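Local coordinates for protein putative tautomerase (Streptomyces achromogenes, PDB 3RY0) that is a putative tautomerase-family enzyme of small beta-alpha-beta subunits that assemble into a hexamer, at residues A[5-9]-A[47-51]. Numbering follows the deposited sequence.
Sequences VTLLE and PERWF
V5 to L8 form the end of strand 2-8, extended throughout, with E9 just beyond it; segment 47-51 meets them through mainly apolar side-chain packing, not as a neighbouring strand. P47 comes first: its CA lies 6.3 Å from that of L8, and the L8 side chain (chi1 m, chi2 t) brings CD2 to 3.8 Å from P47 CA and 4.1 Å from P47 CB. E48 and R49 carry the chain round, phi/psi -79/-10 and -117/14, without touching the first segment. W50 then turns extended, and chi1 t with chi2 near -51° aims the indole at the strand: W50 CH2 is 3.5 Å from T6 O, near the ring plane, W50 CZ3 is 3.7 Å from T6 CG2, and W50 CE3 is 3.9 Å from L8 CD2. T6 OG1 is hydrogen-bonded to R4 NH1 of a second subunit. W50 and F51 pair antiparallel with that subunit, whereas V5 and T6 pair with a third. The tryptophan thus ties the hairpin of strands 50-52 and 55-56 to the first strand of the beta-alpha-beta unit, at the intersubunit sheets characteristic of the hexameric small-subunit tautomerases.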
loop_
_atom_site.group_PDB
_atom_site.type_symbol
_atom_site.label_atom_id
_atom_site.label_comp_id
_atom_site.label_asym_id
_atom_site.label_seq_id
_atom_site.Cartn_x
_atom_site.Cartn_y
_atom_site.Cartn_z
ATOM N N VAL A 5 -5.045 -6.265 -4.835
ATOM C CA VAL A 5 -6.486 -6.287 -4.657
ATOM C C VAL A 5 -6.770 -6.429 -3.169
ATOM O O VAL A 5 -6.156 -7.299 -2.487
ATOM C CB VAL A 5 -7.091 -7.502 -5.362
ATOM C CG1 VAL A 5 -8.630 -7.614 -5.214
ATOM C CG2 VAL A 5 -6.660 -7.542 -6.778
ATOM N N THR A 6 -7.723 -5.643 -2.664
ATOM C CA THR A 6 -8.157 -5.844 -1.284
ATOM C C THR A 6 -9.642 -6.311 -1.319
ATOM O O THR A 6 -10.473 -5.588 -1.855
ATOM C CB THR A 6 -8.057 -4.488 -0.556
ATOM O OG1 THR A 6 -6.719 -3.969 -0.638
ATOM C CG2 THR A 6 -8.379 -4.669 0.966
ATOM N N LEU A 7 -9.863 -7.472 -0.749
ATOM C CA LEU A 7 -11.188 -8.116 -0.754
ATOM C C LEU A 7 -11.603 -8.435 0.593
ATOM O O LEU A 7 -10.766 -8.729 1.396
ATOM C CB LEU A 7 -11.133 -9.527 -1.414
ATOM C CG LEU A 7 -10.672 -9.663 -2.847
ATOM C CD1 LEU A 7 -10.854 -11.130 -3.313
ATOM C CD2 LEU A 7 -11.531 -8.687 -3.750
ATOM N N LEU A 8 -12.901 -8.503 0.889
ATOM C CA LEU A 8 -13.343 -9.146 2.149
ATOM C C LEU A 8 -13.048 -10.597 2.159
ATOM O O LEU A 8 -13.199 -11.284 1.076
ATOM C CB LEU A 8 -14.832 -9.017 2.331
ATOM C CG LEU A 8 -15.312 -7.669 2.724
ATOM C CD1 LEU A 8 -16.880 -7.556 2.482
ATOM C CD2 LEU A 8 -15.049 -7.393 4.227
ATOM N N GLU A 9 -12.740 -11.124 3.338
ATOM C CA GLU A 9 -12.689 -12.557 3.589
ATOM C C GLU A 9 -13.958 -13.256 3.110
ATOM O O GLU A 9 -15.044 -12.719 3.088
ATOM C CB GLU A 9 -12.432 -12.865 5.110
ATOM C CG GLU A 9 -11.022 -12.646 5.559
ATOM C CD GLU A 9 -10.775 -12.917 7.042
ATOM O OE1 GLU A 9 -11.755 -13.181 7.794
ATOM O OE2 GLU A 9 -9.634 -12.833 7.484
ATOM N N PRO A 47 -14.214 -8.834 8.077
ATOM C CA PRO A 47 -15.216 -7.777 8.017
ATOM C C PRO A 47 -15.273 -6.831 9.231
ATOM O O PRO A 47 -15.852 -5.753 9.106
ATOM C CB PRO A 47 -16.564 -8.539 7.875
ATOM C CG PRO A 47 -16.230 -9.906 8.524
ATOM C CD PRO A 47 -14.733 -10.174 8.039
ATOM N N GLU A 48 -14.612 -7.208 10.314
ATOM C CA GLU A 48 -14.513 -6.352 11.502
ATOM C C GLU A 48 -13.470 -5.303 11.295
ATOM O O GLU A 48 -13.396 -4.348 12.071
ATOM C CB GLU A 48 -14.118 -7.177 12.747
ATOM C CG GLU A 48 -15.132 -8.190 13.180
ATOM C CD GLU A 48 -15.205 -9.434 12.360
ATOM O OE1 GLU A 48 -14.210 -9.759 11.617
ATOM O OE2 GLU A 48 -16.308 -10.043 12.456
ATOM N N ARG A 49 -12.656 -5.405 10.223
ATOM C CA ARG A 49 -11.540 -4.481 10.014
ATOM C C ARG A 49 -11.711 -3.683 8.758
ATOM O O ARG A 49 -10.775 -2.956 8.312
ATOM C CB ARG A 49 -10.224 -5.233 10.022
ATOM C CG ARG A 49 -9.920 -5.854 11.345
ATOM C CD ARG A 49 -8.491 -6.411 11.375
ATOM N NE ARG A 49 -8.318 -7.154 12.626
ATOM C CZ ARG A 49 -7.569 -8.254 12.764
ATOM N NH1 ARG A 49 -6.949 -8.791 11.710
ATOM N NH2 ARG A 49 -7.504 -8.858 13.954
ATOM N N TRP A 50 -12.894 -3.668 8.159
ATOM C CA TRP A 50 -13.244 -2.898 6.961
ATOM C C TRP A 50 -14.360 -2.035 7.346
ATOM O O TRP A 50 -15.417 -2.583 7.776
ATOM C CB TRP A 50 -13.618 -3.860 5.846
ATOM C CG TRP A 50 -13.829 -3.232 4.506
ATOM C CD1 TRP A 50 -14.618 -2.142 4.153
ATOM C CD2 TRP A 50 -13.229 -3.669 3.271
ATOM N NE1 TRP A 50 -14.561 -1.878 2.805
ATOM C CE2 TRP A 50 -13.691 -2.820 2.239
ATOM C CE3 TRP A 50 -12.424 -4.780 2.929
ATOM C CZ2 TRP A 50 -13.308 -2.993 0.907
ATOM C CZ3 TRP A 50 -12.033 -4.900 1.613
ATOM C CH2 TRP A 50 -12.444 -4.013 0.636
ATOM N N PHE A 51 -14.219 -0.729 7.242
ATOM C CA PHE A 51 -15.310 0.253 7.655
ATOM C C PHE A 51 -15.779 1.051 6.456
ATOM O O PHE A 51 -15.009 1.454 5.591
ATOM C CB PHE A 51 -14.774 1.224 8.740
ATOM C CG PHE A 51 -14.255 0.522 9.995
ATOM C CD1 PHE A 51 -15.068 0.525 11.107
ATOM C CD2 PHE A 51 -12.946 -0.083 10.044
ATOM C CE1 PHE A 51 -14.659 -0.126 12.204
ATOM C CE2 PHE A 51 -12.544 -0.754 11.126
ATOM C CZ PHE A 51 -13.413 -0.795 12.296
#